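Local coordinates for protein histidinol-phosphate aminotransferase (Clostridium acetobutylicum, PDB 3FTB) that probably transfers amino groups with pyridoxal 5'-phosphate as cofactor, as expected of a histidinol-phosphate aminotransferase in the histidine pathway, at residues I104-A109 / S125-N130. Sequence-based numbering, arbitrary orientation.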
loop_
_atom_site.group_PDB
_atom_site.type_symbol
_atom_site.label_atom_id
_atom_site.label_comp_id
_atom_site.label_asym_id
_atom_site.label_seq_id
_atom_site.Cartn_x
_atom_site.Cartn_y
_atom_site.Cartn_z
ATOM N N ILE A 104 13.875 18.722 13.044
ATOM C CA ILE A 104 15.294 18.800 13.319
ATOM C C ILE A 104 16.004 18.507 12.013
ATOM O O ILE A 104 15.701 17.518 11.337
ATOM C CB ILE A 104 15.740 17.795 14.399
ATOM C CG1 ILE A 104 15.447 18.353 15.791
ATOM C CG2 ILE A 104 17.241 17.529 14.282
ATOM C CD1 ILE A 104 14.075 18.958 15.938
ATOM N N VAL A 105 16.957 19.361 11.665
ATOM C CA VAL A 105 17.523 19.358 10.330
ATOM C C VAL A 105 19.007 19.769 10.430
ATOM O O VAL A 105 19.368 20.531 11.329
ATOM C CB VAL A 105 16.693 20.315 9.441
ATOM C CG1 VAL A 105 17.133 21.764 9.658
ATOM C CG2 VAL A 105 16.766 19.908 7.981
ATOM N N PRO A 106 19.879 19.243 9.539
ATOM C CA PRO A 106 19.613 18.337 8.409
ATOM C C PRO A 106 18.773 17.122 8.814
ATOM O O PRO A 106 18.835 16.698 9.981
ATOM C CB PRO A 106 21.017 17.875 7.992
ATOM C CG PRO A 106 21.930 18.898 8.508
ATOM C CD PRO A 106 21.324 19.455 9.742
ATOM N N SER A 107 17.985 16.589 7.880
ATOM C CA SER A 107 17.266 15.340 8.111
ATOM C C SER A 107 16.691 14.764 6.815
ATOM O O SER A 107 16.730 15.399 5.769
ATOM C CB SER A 107 16.137 15.549 9.120
ATOM O OG SER A 107 15.168 16.437 8.585
ATOM N N TYR A 108 16.162 13.553 6.898
ATOM C CA TYR A 108 15.532 12.886 5.761
ATOM C C TYR A 108 14.493 13.789 5.095
ATOM O O TYR A 108 13.537 14.243 5.743
ATOM C CB TYR A 108 14.903 11.597 6.264
ATOM C CG TYR A 108 14.324 10.677 5.225
ATOM C CD1 TYR A 108 15.068 10.271 4.136
ATOM C CD2 TYR A 108 13.028 10.175 5.364
ATOM C CE1 TYR A 108 14.531 9.411 3.185
ATOM C CE2 TYR A 108 12.487 9.303 4.425
ATOM C CZ TYR A 108 13.242 8.925 3.337
ATOM O OH TYR A 108 12.702 8.064 2.404
ATOM N N ALA A 109 14.694 14.043 3.803
ATOM C CA ALA A 109 13.863 14.958 3.016
ATOM C C ALA A 109 12.361 14.795 3.239
ATOM O O ALA A 109 11.635 15.784 3.269
ATOM C CB ALA A 109 14.180 14.814 1.541
ATOM N N SER A 125 14.838 23.180 13.692
ATOM C CA SER A 125 15.898 23.183 14.692
ATOM C C SER A 125 17.147 22.550 14.078
ATOM O O SER A 125 17.119 21.394 13.617
ATOM C CB SER A 125 15.485 22.444 15.970
ATOM O OG SER A 125 16.521 22.503 16.943
ATOM N N TYR A 126 18.234 23.314 14.055
ATOM C CA TYR A 126 19.442 22.887 13.357
ATOM C C TYR A 126 20.435 22.162 14.258
ATOM O O TYR A 126 20.729 22.616 15.368
ATOM C CB TYR A 126 20.128 24.097 12.723
ATOM C CG TYR A 126 19.406 24.666 11.516
ATOM C CD1 TYR A 126 18.298 25.484 11.669
ATOM C CD2 TYR A 126 19.842 24.386 10.227
ATOM C CE1 TYR A 126 17.636 26.006 10.575
ATOM C CE2 TYR A 126 19.191 24.905 9.124
ATOM C CZ TYR A 126 18.087 25.716 9.302
ATOM O OH TYR A 126 17.434 26.234 8.200
ATOM N N LEU A 127 20.948 21.032 13.783
ATOM C CA LEU A 127 22.123 20.436 14.405
ATOM C C LEU A 127 23.251 21.450 14.364
ATOM O O LEU A 127 23.377 22.218 13.398
ATOM C CB LEU A 127 22.559 19.180 13.656
ATOM C CG LEU A 127 21.559 18.053 13.413
ATOM C CD1 LEU A 127 22.239 16.980 12.582
ATOM C CD2 LEU A 127 21.048 17.493 14.725
ATOM N N ASP A 128 24.086 21.446 15.396
ATOM C CA ASP A 128 25.193 22.387 15.457
ATOM C C ASP A 128 26.297 22.006 14.463
ATOM O O ASP A 128 26.075 21.179 13.570
ATOM C CB ASP A 128 25.726 22.499 16.883
ATOM C CG ASP A 128 26.580 21.303 17.296
ATOM O OD1 ASP A 128 26.767 20.371 16.485
ATOM O OD2 ASP A 128 27.075 21.299 18.443
ATOM N N GLU A 129 27.480 22.605 14.620
ATOM C CA GLU A 129 28.601 22.352 13.709
ATOM C C GLU A 129 29.103 20.907 13.781
ATOM O O GLU A 129 29.672 20.387 12.822
ATOM C CB GLU A 129 29.748 23.350 13.947
ATOM C CG GLU A 129 30.092 23.601 15.428
ATOM C CD GLU A 129 31.423 24.339 15.630
ATOM O OE1 GLU A 129 32.043 24.761 14.629
ATOM O OE2 GLU A 129 31.850 24.496 16.795
ATOM N N ASN A 130 28.869 20.252 14.912
ATOM C CA ASN A 130 29.354 18.893 15.120
ATOM C C ASN A 130 28.313 17.827 14.778
ATOM O O ASN A 130 28.531 16.636 15.012
ATOM C CB ASN A 130 29.852 18.733 16.559
ATOM C CG ASN A 130 31.006 19.684 16.890
ATOM O OD1 ASN A 130 31.906 19.900 16.078
ATOM N ND2 ASN A 130 30.980 20.250 18.092
#
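Two parallel strands end side by side here, Ile104 paired with Ser125 and Val105 with Tyr126, and the backbone of Val105 ties them with both its polar atoms. Val105 N gives a hydrogen bond of 2.8 Å to Ser125 O, lying in the plane of that carbonyl. Val105 O accepts from Leu127 N at 3.0 Å, the donor standing 27° out of the carbonyl plane. The same oxygen takes a CA-H...O contact from Tyr126, and Ser125 O one from Ile104 CA.

Leu127 turns toward the other strand end just past the last pair. Its CB lies 4.1 Å from Pro106 CD; CG, anti to the carbonyl carbon (chi1 -54°), lies against both that CD and Val105 O. There the chain forks: CD1 meets Pro106 CD at 3.9 Å, while CD2 reaches Ile104 CG2 at 3.8 Å, the two side chains crossing at about a right angle. The cis peptide before Pro106 bends the chain directly after the strand.

On the face carrying Ile104 and Ser125, Ile104 CD1 rests 3.8 Å from Ser125 CB, and Ser125 OG is hydrogen-bonded to Asp137. On the face of Val105 and Tyr126, Val105 CG1 sits over the tyrosine ring in a CH-pi contact, 3.9 Å from its centroid and offset toward the rim.

Strands 100-105 and 121-126, joined through helix 110-117, form a beta-alpha-beta unit at one margin of the mixed seven-stranded sheet, as in the large domain of fold-type I PLP enzymes; Ile138 of helix 135-141 packs on Ile104 and Ser125, and Ile330 touches Val105 and Tyr126.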